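Side-chain contacts in mitogen-activated protein kinase kinase kinase 15 (Homo sapiens, PDB 6V0M), which is a serine/threonine kinase of stress and apoptosis signalling, represented here by its sterile alpha-motif domain, which probably helps apoptosis signal-regulating kinases assemble with one another: residues Glu6-Asp9 against Trp10-Gln14; Glu27-Thr30 against Leu31-Leu35; Asn36-Thr39 against Lys40-Arg44; Arg55-Ser58 against Ala59-Gln62. All coordinates share one frame; numbering follows the deposited sequence.

Contact 1 of 4, residues Glu6-Asp9 against Trp10-Gln14; sequences ELID and WLRLQ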
ATOM      1  N   GLU A   6       9.735  -5.995  -3.835  1.00 31.71           N
ATOM      2  CA  GLU A   6       9.593  -5.373  -2.489  1.00 34.62           C
ATOM      3  C   GLU A   6       8.154  -4.945  -2.202  1.00 30.95           C
ATOM      4  O   GLU A   6       7.629  -5.162  -1.109  1.00 27.62           O
ATOM      5  CB  GLU A   6      10.571  -4.212  -2.263  1.00 45.33           C
ATOM      6  CG  GLU A   6      10.494  -3.009  -3.193  1.00 52.73           C
ATOM      7  CD  GLU A   6      11.164  -1.723  -2.633  1.00 59.58           C
ATOM      8  OE1 GLU A   6      11.998  -1.775  -1.673  1.00 71.09           O
ATOM      9  OE2 GLU A   6      10.874  -0.636  -3.184  1.00 54.69           O
ATOM     10  N   LEU A   7       7.506  -4.368  -3.216  1.00 29.08           N
ATOM     11  CA  LEU A   7       6.112  -3.958  -3.145  1.00 27.11           C
ATOM     12  C   LEU A   7       5.223  -5.157  -2.948  1.00 25.75           C
ATOM     13  O   LEU A   7       4.368  -5.152  -2.094  1.00 25.23           O
ATOM     14  CB  LEU A   7       5.723  -3.189  -4.419  1.00 25.66           C
ATOM     15  CG  LEU A   7       4.220  -2.850  -4.591  1.00 26.14           C
ATOM     16  CD1 LEU A   7       3.788  -1.920  -3.498  1.00 25.79           C
ATOM     17  CD2 LEU A   7       3.883  -2.329  -5.977  1.00 32.41           C
ATOM     18  N   ILE A   8       5.367  -6.165  -3.809  1.00 25.43           N
ATOM     19  CA  ILE A   8       4.523  -7.361  -3.769  1.00 24.69           C
ATOM     20  C   ILE A   8       4.619  -8.076  -2.405  1.00 28.54           C
ATOM     21  O   ILE A   8       3.584  -8.464  -1.811  1.00 29.07           O
ATOM     22  CB  ILE A   8       4.862  -8.261  -4.915  1.00 24.99           C
ATOM     23  CG1 ILE A   8       4.380  -7.614  -6.234  1.00 28.88           C
ATOM     24  CG2 ILE A   8       4.253  -9.657  -4.737  1.00 28.63           C
ATOM     25  CD1 ILE A   8       4.835  -8.344  -7.508  1.00 33.15           C
ATOM     26  N   ASP A   9       5.851  -8.224  -1.894  1.00 26.97           N
ATOM     27  CA  ASP A   9       6.059  -8.882  -0.613  1.00 31.51           C
ATOM     28  C   ASP A   9       5.363  -8.147   0.544  1.00 30.32           C
ATOM     29  O   ASP A   9       4.742  -8.773   1.389  1.00 28.55           O
ATOM     30  CB  ASP A   9       7.546  -9.055  -0.314  1.00 34.24           C
ATOM     31  CG  ASP A   9       8.213 -10.090  -1.199  1.00 36.10           C
ATOM     32  OD1 ASP A   9       7.515 -10.928  -1.860  1.00 39.29           O
ATOM     33  OD2 ASP A   9       9.466 -10.048  -1.224  1.00 37.13           O
ATOM     34  N   TRP A  10       5.458  -6.812   0.549  1.00 30.44           N
ATOM     35  CA  TRP A  10       4.847  -5.960   1.577  1.00 29.73           C
ATOM     36  C   TRP A  10       3.293  -6.020   1.486  1.00 29.75           C
ATOM     37  O   TRP A  10       2.618  -6.155   2.501  1.00 29.17           O
ATOM     38  CB  TRP A  10       5.345  -4.509   1.439  1.00 29.03           C
ATOM     39  CG  TRP A  10       4.819  -3.557   2.484  1.00 32.29           C
ATOM     40  CD1 TRP A  10       5.392  -3.245   3.643  1.00 35.47           C
ATOM     41  CD2 TRP A  10       3.592  -2.816   2.430  1.00 29.33           C
ATOM     42  NE1 TRP A  10       4.655  -2.286   4.322  1.00 30.69           N
ATOM     43  CE2 TRP A  10       3.519  -2.042   3.605  1.00 29.58           C
ATOM     44  CE3 TRP A  10       2.580  -2.686   1.469  1.00 27.46           C
ATOM     45  CZ2 TRP A  10       2.464  -1.179   3.866  1.00 30.38           C
ATOM     46  CZ3 TRP A  10       1.537  -1.857   1.738  1.00 31.24           C
ATOM     47  CH2 TRP A  10       1.500  -1.088   2.936  1.00 29.76           C
ATOM     48  N   LEU A  11       2.744  -5.988   0.259  1.00 24.39           N
ATOM     49  CA  LEU A  11       1.315  -6.106   0.006  1.00 23.49           C
ATOM     50  C   LEU A  11       0.795  -7.461   0.547  1.00 29.13           C
ATOM     51  O   LEU A  11      -0.250  -7.495   1.187  1.00 29.18           O
ATOM     52  CB  LEU A  11       0.966  -5.934  -1.484  1.00 27.47           C
ATOM     53  CG  LEU A  11       1.106  -4.517  -2.039  1.00 25.26           C
ATOM     54  CD1 LEU A  11       0.844  -4.582  -3.572  1.00 25.32           C
ATOM     55  CD2 LEU A  11       0.148  -3.497  -1.425  1.00 27.90           C
ATOM     56  N   ARG A  12       1.524  -8.551   0.282  1.00 28.39           N
ATOM     57  CA  ARG A  12       1.155  -9.883   0.733  1.00 32.89           C
ATOM     58  C   ARG A  12       1.186  -9.941   2.245  1.00 31.70           C
ATOM     59  O   ARG A  12       0.349 -10.564   2.824  1.00 38.90           O
ATOM     60  CB  ARG A  12       2.068 -10.957   0.156  1.00 39.44           C
ATOM     61  CG  ARG A  12       1.804 -11.250  -1.337  1.00 47.77           C
ATOM     62  CD  ARG A  12       2.091 -12.701  -1.706  1.00 59.42           C
ATOM     63  NE  ARG A  12       3.020 -12.785  -2.836  1.00 61.52           N
ATOM     64  CZ  ARG A  12       4.350 -12.697  -2.747  1.00 60.19           C
ATOM     65  NH1 ARG A  12       4.960 -12.506  -1.567  1.00 58.39           N
ATOM     66  NH2 ARG A  12       5.081 -12.778  -3.856  1.00 61.93           N
ATOM     67  N   LEU A  13       2.155  -9.264   2.868  1.00 35.51           N
ATOM     68  CA  LEU A  13       2.251  -9.191   4.339  1.00 38.70           C
ATOM     69  C   LEU A  13       1.012  -8.480   4.956  1.00 39.08           C
ATOM     70  O   LEU A  13       0.629  -8.758   6.078  1.00 40.34           O
ATOM     71  CB  LEU A  13       3.515  -8.440   4.730  1.00 45.40           C
ATOM     72  CG  LEU A  13       4.006  -8.478   6.168  1.00 59.20           C
ATOM     73  CD1 LEU A  13       4.387  -9.918   6.536  1.00 57.11           C
ATOM     74  CD2 LEU A  13       5.165  -7.507   6.343  1.00 58.47           C
ATOM     75  N   GLN A  14       0.388  -7.566   4.220  1.00 36.52           N
ATOM     76  CA  GLN A  14      -0.847  -6.898   4.645  1.00 35.37           C
ATOM     77  C   GLN A  14      -2.098  -7.716   4.250  1.00 33.23           C
ATOM     78  O   GLN A  14      -3.236  -7.250   4.423  1.00 33.99           O
ATOM     79  CB  GLN A  14      -0.943  -5.469   4.055  1.00 35.44           C
ATOM     80  CG  GLN A  14       0.326  -4.572   4.143  1.00 31.59           C
ATOM     81  CD  GLN A  14       1.039  -4.638   5.430  1.00 41.57           C
ATOM     82  OE1 GLN A  14       0.396  -4.534   6.457  1.00 41.60           O
ATOM     83  NE2 GLN A  14       2.385  -4.822   5.412  1.00 44.81           N
TER

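Contact 2 of 4, residues Glu27-Thr30 against Leu31-Leu35; sequences EGYT and LSDIL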
ATOM      1  N   GLU A  27      -0.877  -0.035 -11.962  1.00 25.98           N
ATOM      2  CA  GLU A  27      -0.828   1.417 -11.840  1.00 28.67           C
ATOM      3  C   GLU A  27       0.552   1.985 -11.639  1.00 27.03           C
ATOM      4  O   GLU A  27       0.746   3.200 -11.697  1.00 27.69           O
ATOM      5  CB  GLU A  27      -1.749   1.892 -10.706  1.00 29.79           C
ATOM      6  CG  GLU A  27      -3.224   1.662 -10.880  1.00 30.60           C
ATOM      7  CD  GLU A  27      -3.787   2.271 -12.161  1.00 42.17           C
ATOM      8  OE1 GLU A  27      -3.412   3.388 -12.577  1.00 37.30           O
ATOM      9  OE2 GLU A  27      -4.581   1.565 -12.817  1.00 44.05           O
ATOM     10  N   GLY A  28       1.569   1.130 -11.460  1.00 26.38           N
ATOM     11  CA  GLY A  28       2.926   1.608 -11.388  1.00 28.33           C
ATOM     12  C   GLY A  28       3.210   2.262 -10.023  1.00 24.20           C
ATOM     13  O   GLY A  28       4.092   3.069  -9.893  1.00 27.49           O
ATOM     14  N   TYR A  29       2.413   1.903  -9.029  1.00 24.01           N
ATOM     15  CA  TYR A  29       2.766   2.283  -7.612  1.00 24.52           C
ATOM     16  C   TYR A  29       4.059   1.578  -7.190  1.00 30.30           C
ATOM     17  O   TYR A  29       4.272   0.432  -7.461  1.00 31.00           O
ATOM     18  CB  TYR A  29       1.669   1.963  -6.624  1.00 26.36           C
ATOM     19  CG  TYR A  29       0.433   2.825  -6.670  1.00 26.87           C
ATOM     20  CD1 TYR A  29       0.430   4.106  -6.150  1.00 27.80           C
ATOM     21  CD2 TYR A  29      -0.750   2.366  -7.193  1.00 27.21           C
ATOM     22  CE1 TYR A  29      -0.694   4.871  -6.111  1.00 31.97           C
ATOM     23  CE2 TYR A  29      -1.874   3.172  -7.245  1.00 29.15           C
ATOM     24  CZ  TYR A  29      -1.836   4.435  -6.690  1.00 30.48           C
ATOM     25  OH  TYR A  29      -2.928   5.226  -6.722  1.00 33.42           O
ATOM     26  N   THR A  30       4.909   2.314  -6.486  1.00 27.96           N
ATOM     27  CA  THR A  30       6.098   1.745  -5.819  1.00 27.55           C
ATOM     28  C   THR A  30       5.730   1.674  -4.350  1.00 28.76           C
ATOM     29  O   THR A  30       4.767   2.326  -3.870  1.00 23.81           O
ATOM     30  CB  THR A  30       7.318   2.638  -6.007  1.00 30.45           C
ATOM     31  OG1 THR A  30       7.080   3.906  -5.383  1.00 30.40           O
ATOM     32  CG2 THR A  30       7.663   2.920  -7.444  1.00 30.65           C
ATOM     33  N   LEU A  31       6.549   0.921  -3.617  1.00 28.79           N
ATOM     34  CA  LEU A  31       6.388   0.837  -2.182  1.00 26.88           C
ATOM     35  C   LEU A  31       6.551   2.236  -1.610  1.00 25.72           C
ATOM     36  O   LEU A  31       5.788   2.652  -0.727  1.00 29.02           O
ATOM     37  CB  LEU A  31       7.388  -0.153  -1.588  1.00 30.18           C
ATOM     38  CG  LEU A  31       7.297  -0.444  -0.086  1.00 27.96           C
ATOM     39  CD1 LEU A  31       5.921  -0.770   0.348  1.00 27.72           C
ATOM     40  CD2 LEU A  31       8.246  -1.606   0.219  1.00 32.47           C
ATOM     41  N   SER A  32       7.515   3.001  -2.127  1.00 28.20           N
ATOM     42  CA  SER A  32       7.666   4.396  -1.674  1.00 27.19           C
ATOM     43  C   SER A  32       6.384   5.218  -1.782  1.00 27.40           C
ATOM     44  O   SER A  32       5.992   5.999  -0.866  1.00 29.26           O
ATOM     45  CB  SER A  32       8.791   5.089  -2.433  1.00 32.14           C
ATOM     46  OG  SER A  32       8.962   6.347  -1.897  1.00 30.50           O
ATOM     47  N   ASP A  33       5.705   5.088  -2.929  1.00 26.43           N
ATOM     48  CA  ASP A  33       4.447   5.787  -3.147  1.00 24.56           C
ATOM     49  C   ASP A  33       3.426   5.408  -2.056  1.00 22.73           C
ATOM     50  O   ASP A  33       2.651   6.300  -1.606  1.00 25.18           O
ATOM     51  CB  ASP A  33       3.814   5.519  -4.552  1.00 25.61           C
ATOM     52  CG  ASP A  33       4.651   5.936  -5.717  1.00 29.79           C
ATOM     53  OD1 ASP A  33       5.367   6.968  -5.662  1.00 27.43           O
ATOM     54  OD2 ASP A  33       4.520   5.275  -6.803  1.00 35.00           O
ATOM     55  N   ILE A  34       3.314   4.094  -1.742  1.00 23.74           N
ATOM     56  CA  ILE A  34       2.308   3.583  -0.825  1.00 23.02           C
ATOM     57  C   ILE A  34       2.622   4.121   0.581  1.00 23.10           C
ATOM     58  O   ILE A  34       1.761   4.652   1.207  1.00 21.35           O
ATOM     59  CB  ILE A  34       2.205   2.059  -0.821  1.00 21.10           C
ATOM     60  CG1 ILE A  34       1.742   1.499  -2.223  1.00 25.00           C
ATOM     61  CG2 ILE A  34       1.233   1.564   0.174  1.00 26.89           C
ATOM     62  CD1 ILE A  34       0.538   2.163  -2.772  1.00 28.55           C
ATOM     63  N   LEU A  35       3.888   4.009   0.972  1.00 25.39           N
ATOM     64  CA  LEU A  35       4.285   4.465   2.343  1.00 27.82           C
ATOM     65  C   LEU A  35       4.158   5.969   2.555  1.00 24.64           C
ATOM     66  O   LEU A  35       3.837   6.428   3.652  1.00 30.04           O
ATOM     67  CB  LEU A  35       5.702   4.008   2.613  1.00 26.19           C
ATOM     68  CG  LEU A  35       5.909   2.499   2.701  1.00 29.15           C
ATOM     69  CD1 LEU A  35       7.423   2.254   2.795  1.00 36.30           C
ATOM     70  CD2 LEU A  35       5.089   1.800   3.763  1.00 30.45           C
TER

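Contact 3 of 4, residues Asn36-Thr39 against Lys40-Arg44; sequences NEIT and KEDLR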
ATOM      1  N   ASN A  36       4.510   6.747   1.528  1.00 22.52           N
ATOM      2  CA  ASN A  36       4.700   8.211   1.636  1.00 28.62           C
ATOM      3  C   ASN A  36       3.635   9.127   0.964  1.00 30.94           C
ATOM      4  O   ASN A  36       3.349  10.200   1.435  1.00 26.35           O
ATOM      5  CB  ASN A  36       6.078   8.569   1.122  1.00 29.44           C
ATOM      6  CG  ASN A  36       7.160   7.896   1.940  1.00 29.71           C
ATOM      7  OD1 ASN A  36       7.289   8.204   3.113  1.00 30.69           O
ATOM      8  ND2 ASN A  36       7.856   6.903   1.379  1.00 30.46           N
ATOM      9  N   GLU A  37       3.065   8.693  -0.169  1.00 25.87           N
ATOM     10  CA  GLU A  37       2.308   9.593  -1.048  1.00 28.66           C
ATOM     11  C   GLU A  37       0.831   9.334  -1.139  1.00 29.69           C
ATOM     12  O   GLU A  37       0.068  10.257  -1.251  1.00 30.73           O
ATOM     13  CB  GLU A  37       2.854   9.490  -2.495  1.00 35.40           C
ATOM     14  CG  GLU A  37       4.360   9.596  -2.632  1.00 40.78           C
ATOM     15  CD  GLU A  37       4.825  11.010  -2.437  1.00 49.20           C
ATOM     16  OE1 GLU A  37       4.328  11.870  -3.179  1.00 58.65           O
ATOM     17  OE2 GLU A  37       5.717  11.268  -1.622  1.00 54.28           O
ATOM     18  N   ILE A  38       0.418   8.062  -1.143  1.00 29.64           N
ATOM     19  CA  ILE A  38      -1.003   7.785  -1.361  1.00 30.72           C
ATOM     20  C   ILE A  38      -1.910   8.275  -0.250  1.00 35.41           C
ATOM     21  O   ILE A  38      -1.496   8.482   0.914  1.00 33.49           O
ATOM     22  CB  ILE A  38      -1.314   6.309  -1.600  1.00 31.35           C
ATOM     23  CG1 ILE A  38      -0.977   5.499  -0.357  1.00 27.42           C
ATOM     24  CG2 ILE A  38      -0.636   5.887  -2.910  1.00 36.47           C
ATOM     25  CD1 ILE A  38      -1.584   4.171  -0.243  1.00 28.67           C
ATOM     26  N   THR A  39      -3.151   8.544  -0.655  1.00 36.19           N
ATOM     27  CA  THR A  39      -4.197   8.916   0.259  1.00 32.74           C
ATOM     28  C   THR A  39      -5.157   7.786   0.316  1.00 35.26           C
ATOM     29  O   THR A  39      -5.186   6.901  -0.562  1.00 31.73           O
ATOM     30  CB  THR A  39      -4.908  10.181  -0.173  1.00 38.62           C
ATOM     31  OG1 THR A  39      -5.663   9.924  -1.396  1.00 34.90           O
ATOM     32  CG2 THR A  39      -3.904  11.323  -0.337  1.00 40.68           C
ATOM     33  N   LYS A  40      -6.028   7.833   1.321  1.00 33.91           N
ATOM     34  CA  LYS A  40      -7.068   6.827   1.429  1.00 37.38           C
ATOM     35  C   LYS A  40      -7.951   6.868   0.170  1.00 37.62           C
ATOM     36  O   LYS A  40      -8.432   5.824  -0.278  1.00 39.72           O
ATOM     37  CB  LYS A  40      -7.885   7.080   2.675  1.00 39.71           C
ATOM     38  CG  LYS A  40      -8.144   5.805   3.440  1.00 52.30           C
ATOM     39  CD  LYS A  40      -8.948   6.044   4.703  1.00 54.21           C
ATOM     40  CE  LYS A  40      -8.410   7.242   5.465  1.00 61.70           C
ATOM     41  NZ  LYS A  40      -8.832   7.253   6.881  1.00 72.77           N
ATOM     42  N   GLU A  41      -8.170   8.063  -0.390  1.00 33.21           N
ATOM     43  CA  GLU A  41      -8.993   8.202  -1.592  1.00 38.42           C
ATOM     44  C   GLU A  41      -8.449   7.426  -2.798  1.00 34.05           C
ATOM     45  O   GLU A  41      -9.218   6.866  -3.597  1.00 33.52           O
ATOM     46  CB  GLU A  41      -9.187   9.687  -1.934  1.00 40.50           C
ATOM     47  CG  GLU A  41     -10.195   9.976  -3.036  1.00 44.16           C
ATOM     48  CD  GLU A  41      -9.699   9.793  -4.491  1.00 44.48           C
ATOM     49  OE1 GLU A  41      -8.494   9.782  -4.773  1.00 39.11           O
ATOM     50  OE2 GLU A  41     -10.540   9.528  -5.348  1.00 44.05           O
ATOM     51  N   ASP A  42      -7.121   7.338  -2.902  1.00 30.00           N
ATOM     52  CA  ASP A  42      -6.445   6.527  -3.964  1.00 28.77           C
ATOM     53  C   ASP A  42      -6.827   5.087  -3.787  1.00 31.09           C
ATOM     54  O   ASP A  42      -7.138   4.442  -4.771  1.00 36.14           O
ATOM     55  CB  ASP A  42      -4.914   6.626  -3.893  1.00 27.31           C
ATOM     56  CG  ASP A  42      -4.408   8.018  -4.230  1.00 29.54           C
ATOM     57  OD1 ASP A  42      -4.826   8.526  -5.293  1.00 30.84           O
ATOM     58  OD2 ASP A  42      -3.608   8.628  -3.418  1.00 28.88           O
ATOM     59  N   LEU A  43      -6.806   4.601  -2.532  1.00 29.32           N
ATOM     60  CA  LEU A  43      -7.178   3.205  -2.252  1.00 28.90           C
ATOM     61  C   LEU A  43      -8.661   2.926  -2.605  1.00 27.89           C
ATOM     62  O   LEU A  43      -8.963   1.903  -3.195  1.00 30.09           O
ATOM     63  CB  LEU A  43      -6.909   2.845  -0.806  1.00 33.12           C
ATOM     64  CG  LEU A  43      -5.476   3.029  -0.311  1.00 35.05           C
ATOM     65  CD1 LEU A  43      -5.401   2.787   1.187  1.00 42.05           C
ATOM     66  CD2 LEU A  43      -4.547   2.127  -1.083  1.00 32.06           C
ATOM     67  N   ARG A  44      -9.554   3.862  -2.263  1.00 29.06           N
ATOM     68  CA  ARG A  44     -10.963   3.748  -2.617  1.00 31.47           C
ATOM     69  C   ARG A  44     -11.164   3.730  -4.134  1.00 33.61           C
ATOM     70  O   ARG A  44     -11.983   2.967  -4.675  1.00 33.92           O
ATOM     71  CB  ARG A  44     -11.789   4.824  -1.951  1.00 35.41           C
ATOM     72  CG  ARG A  44     -11.713   4.729  -0.409  1.00 40.77           C
ATOM     73  CD  ARG A  44     -12.979   4.969   0.372  1.00 47.26           C
ATOM     74  NE  ARG A  44     -13.173   3.940   1.428  1.00 60.53           N
ATOM     75  CZ  ARG A  44     -12.878   4.071   2.731  1.00 67.91           C
ATOM     76  NH1 ARG A  44     -12.384   5.201   3.229  1.00 66.66           N
ATOM     77  NH2 ARG A  44     -13.099   3.055   3.555  1.00 67.50           N
TER

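Contact 4 of 4, residues Arg55-Ser58 against Ala59-Gln62; sequences RLWS and AVSQ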
ATOM      1  N   ARG A  55      -6.331  -2.568   6.871  1.00 30.35           N
ATOM      2  CA  ARG A  55      -5.006  -3.091   7.192  1.00 35.61           C
ATOM      3  C   ARG A  55      -3.892  -2.321   6.577  1.00 32.22           C
ATOM      4  O   ARG A  55      -2.878  -1.985   7.232  1.00 31.78           O
ATOM      5  CB  ARG A  55      -4.892  -4.572   6.684  1.00 38.72           C
ATOM      6  CG  ARG A  55      -5.605  -5.457   7.654  1.00 41.88           C
ATOM      7  CD  ARG A  55      -5.418  -6.948   7.462  1.00 42.25           C
ATOM      8  NE  ARG A  55      -5.579  -7.303   6.107  1.00 48.32           N
ATOM      9  CZ  ARG A  55      -6.660  -7.800   5.547  1.00 36.70           C
ATOM     10  NH1 ARG A  55      -7.827  -8.014   6.172  1.00 32.58           N
ATOM     11  NH2 ARG A  55      -6.587  -8.027   4.278  1.00 38.22           N
ATOM     12  N   LEU A  56      -4.025  -2.075   5.267  1.00 28.27           N
ATOM     13  CA  LEU A  56      -3.015  -1.390   4.541  1.00 29.94           C
ATOM     14  C   LEU A  56      -2.832   0.062   5.040  1.00 25.30           C
ATOM     15  O   LEU A  56      -1.695   0.519   5.299  1.00 26.73           O
ATOM     16  CB  LEU A  56      -3.369  -1.473   3.056  1.00 29.99           C
ATOM     17  CG  LEU A  56      -2.229  -1.165   2.136  1.00 33.83           C
ATOM     18  CD1 LEU A  56      -2.489  -1.869   0.801  1.00 31.16           C
ATOM     19  CD2 LEU A  56      -2.175   0.333   2.048  1.00 32.28           C
ATOM     20  N   TRP A  57      -3.950   0.762   5.205  1.00 24.29           N
ATOM     21  CA  TRP A  57      -3.876   2.123   5.663  1.00 26.62           C
ATOM     22  C   TRP A  57      -3.350   2.211   7.104  1.00 28.26           C
ATOM     23  O   TRP A  57      -2.656   3.166   7.456  1.00 24.11           O
ATOM     24  CB  TRP A  57      -5.250   2.785   5.571  1.00 28.24           C
ATOM     25  CG  TRP A  57      -5.207   4.194   5.879  1.00 30.88           C
ATOM     26  CD1 TRP A  57      -5.748   4.823   6.955  1.00 32.20           C
ATOM     27  CD2 TRP A  57      -4.553   5.204   5.092  1.00 29.34           C
ATOM     28  NE1 TRP A  57      -5.448   6.151   6.911  1.00 35.34           N
ATOM     29  CE2 TRP A  57      -4.742   6.418   5.754  1.00 31.83           C
ATOM     30  CE3 TRP A  57      -3.844   5.189   3.906  1.00 28.97           C
ATOM     31  CZ2 TRP A  57      -4.224   7.621   5.256  1.00 36.74           C
ATOM     32  CZ3 TRP A  57      -3.387   6.416   3.383  1.00 29.59           C
ATOM     33  CH2 TRP A  57      -3.574   7.576   4.060  1.00 31.28           C
ATOM     34  N   SER A  58      -3.704   1.245   7.941  1.00 29.37           N
ATOM     35  CA  SER A  58      -3.166   1.224   9.311  1.00 28.57           C
ATOM     36  C   SER A  58      -1.646   1.084   9.297  1.00 26.42           C
ATOM     37  O   SER A  58      -0.948   1.857  10.014  1.00 26.94           O
ATOM     38  CB  SER A  58      -3.782   0.113  10.180  1.00 39.74           C
ATOM     39  OG  SER A  58      -3.509  -1.148   9.646  1.00 45.35           O
ATOM     40  N   ALA A  59      -1.117   0.203   8.426  1.00 28.28           N
ATOM     41  CA  ALA A  59       0.345   0.058   8.255  1.00 27.20           C
ATOM     42  C   ALA A  59       1.025   1.358   7.749  1.00 28.52           C
ATOM     43  O   ALA A  59       2.024   1.834   8.339  1.00 26.50           O
ATOM     44  CB  ALA A  59       0.781  -1.103   7.411  1.00 26.16           C
ATOM     45  N   VAL A  60       0.454   1.946   6.699  1.00 21.58           N
ATOM     46  CA  VAL A  60       0.947   3.193   6.131  1.00 21.74           C
ATOM     47  C   VAL A  60       0.925   4.319   7.233  1.00 24.09           C
ATOM     48  O   VAL A  60       1.913   5.047   7.430  1.00 25.49           O
ATOM     49  CB  VAL A  60       0.130   3.581   4.929  1.00 24.50           C
ATOM     50  CG1 VAL A  60       0.450   4.983   4.463  1.00 27.06           C
ATOM     51  CG2 VAL A  60       0.321   2.550   3.808  1.00 25.90           C
ATOM     52  N   SER A  61      -0.206   4.449   7.960  1.00 23.75           N
ATOM     53  CA  SER A  61      -0.367   5.487   8.949  1.00 27.48           C
ATOM     54  C   SER A  61       0.641   5.358  10.109  1.00 27.03           C
ATOM     55  O   SER A  61       1.187   6.377  10.557  1.00 24.93           O
ATOM     56  CB  SER A  61      -1.786   5.521   9.520  1.00 30.88           C
ATOM     57  OG  SER A  61      -2.695   5.693   8.465  1.00 34.01           O
ATOM     58  N   GLN A  62       0.863   4.133  10.574  1.00 25.06           N
ATOM     59  CA  GLN A  62       1.874   3.885  11.628  1.00 28.13           C
ATOM     60  C   GLN A  62       3.289   4.230  11.179  1.00 26.09           C
ATOM     61  O   GLN A  62       4.092   4.802  11.969  1.00 26.27           O
ATOM     62  CB  GLN A  62       1.865   2.422  12.049  1.00 32.57           C
ATOM     63  CG  GLN A  62       0.589   1.987  12.734  1.00 35.97           C
ATOM     64  CD  GLN A  62       0.649   0.516  13.089  1.00 45.89           C
ATOM     65  OE1 GLN A  62       1.597   0.065  13.761  1.00 50.49           O
ATOM     66  NE2 GLN A  62      -0.357  -0.239  12.653  1.00 46.46           N
TER

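Contact 1 of 4, residues Glu6-Asp9 against Trp10-Gln14
D9 and R12 lie side by side and point the same way. The R12 chain is bent at chi2 and chi3, which brings its guanidinium back beside I8 and D9. Its NH1 gives a hydrogen bond to OD1 of D9, 3.0 Å away, as part of a salt bridge. The bond is not straight (138° at the hydrogen). It meets OD1 on the anti side, somewhat out of the carboxylate plane, and the two planes are turned 43° against each other. CG2 of I8 sits over one guanidinium face, toward its rim, 3.3 Å from NH2. CG2 is anti to the I8 backbone N, which turns it along the helix to this guanidinium. A second pair, L7 and L11, crosses obliquely, with CG of L7 3.9 Å from CD1 of L11. OD2 of D9 has a salt bridge of its own to K5, so the carboxylate ties two basic residues. With an alanine in place of D9 both pairings are gone, and the R12 guanidinium is likely to be freer to turn. The backbone carries the ordinary i to i+4 bonds of helix 4-13. L7, I8 and L11 face helix 18-26, where they meet V25 and I21. W10 turns to helices 31-37 and 50-70.

Contact 2 of 4, residues Glu27-Thr30 against Leu31-Leu35
D33 reaches back over the start of its own helix to T30. Its CB lies 3.4 Å from T30 O and also meets the edge of the Y29 ring, near the ring plane, with CD1 of Y29 4.0 Å away. CG comes next, 3.2 Å from T30 OG1. With chi1 at -61°, CG stands beside the D33 backbone N, and this swings the carboxylate toward the residue that precedes the helix. At the tip, OD2 takes the backbone N-H of T30 at 3.0 Å in a nearly straight bond (163°). The donor comes from above the carboxylate plane, 43° out of it. In the other direction, T30 OG1 accepts from D33 N at 3.1 Å. The two bonds close a ring between backbone and side chains. Were D33 replaced by an alanine, the T30 N-H would probably lose this acceptor and the first turn its side-chain cap. Next to the box, CD1 of I34 packs against Y29 CD1 at 3.9 Å, and the two side chains cross at about a right angle. I34 continues inward to W10, L56 and V60. Before the box, G28 has a positive phi and ends helix 18-26 in a Schellman motif. T30 is the N-cap of helix 31-37, and its exchange with D33 is a capping box.

Contact 3 of 4, residues Asn36-Thr39 against Lys40-Arg44
I38 lays its CD1 methyl against CD2 of L43, 3.7 Å away, where the two side chains cross at about a right angle. CG1 of I38 sits between its own backbone N and carbonyl carbon (chi1 64°), and from there the chain runs out to L43. The polar part of the contact is made by D42 with T39. OD2 of D42 comes within 3.4 Å of I38 CA and accepts the backbone N-H of T39 at 2.8 Å. That bond is nearly straight (171°) and arrives on the anti side of the carboxylate, 20° out of its plane. T39 is the N-cap of helix 40-45, and with D42 it forms a capping box. The return half is weaker: D42 N reaches T39 OG1 at 3.3 Å. The same hydroxyl also gives a weak bond to OD2 of D42, at 3.2 Å. OD2 thus takes one firm bond from T39 N and one weak one from T39 OG1. The carbonyl of T39 accepts two further weak bonds, from D42 N and L43 N. In this sterile alpha-motif domain the short helix 40-45 follows helix 31-37 after a brief link. L43 turns to L53 and W57 of helix 50-70. I38 and D42 both touch Y29, and the carbonyl of I38 accepts a hydrogen bond from R64.

Contact 4 of 4, residues Arg55-Ser58 against Ala59-Gln62
This is a local contact between successive turns of helix 50-70, the long C-terminal helix of the sterile alpha-motif fold. Its backbone is a regular i to i+4 ladder, as in V60 N to L56 O at 2.9 Å. The side chains facing inward are apolar. CD2 of L56 and CG2 of V60 lie 3.8 Å apart, with the two side chains side by side and pointing the same way. They meet W10 of helix 4-13 and I34 of helix 31-37. W57 turns toward helix 40-45, where it touches K40 and L43. Two serines fold back onto the helix. S58 OG sits between its own backbone N and carbonyl carbon (chi1 61°), and this brings it to R55 O at 2.6 Å, an acceptor already used by A59 N. The polar end of R55 goes to Q14 O, through NE. One turn on from S58, Q62 gives its backbone N-H to S58 O, and its NE2 adds a weak bond to the same oxygen at 3.4 Å. S61 OG gives its proton to W57 O at 2.7 Å, while S61 N reaches that oxygen from the opposite face of its carbonyl plane. The same S61 OG rests over one face of the W57 indole, offset toward the rim on the NE1 side, 3.2 Å above the ring plane.

In the fold
Contact 4 lies within one helix, and contact 1 does too apart from Q14 at its end. Contacts 2 and 3 each start a helix, and both do it with a threonine and aspartate capping box. The bond from the aspartate N to the threonine hydroxyl is firmer in contact 2; in contact 3 it is weak. Contact 2 is mostly at the surface; the other three are partly buried. Helix 31-37 is shared by contacts 2 and 3, and D33 O probably accepts from I38 N between them. Contact 1 carries a salt bridge on its outer side, whereas contact 4 has serine hydroxyls bonded to carbonyls. W10 links contact 1 to contacts 2 and 4, and W57 links contact 4 to contact 3.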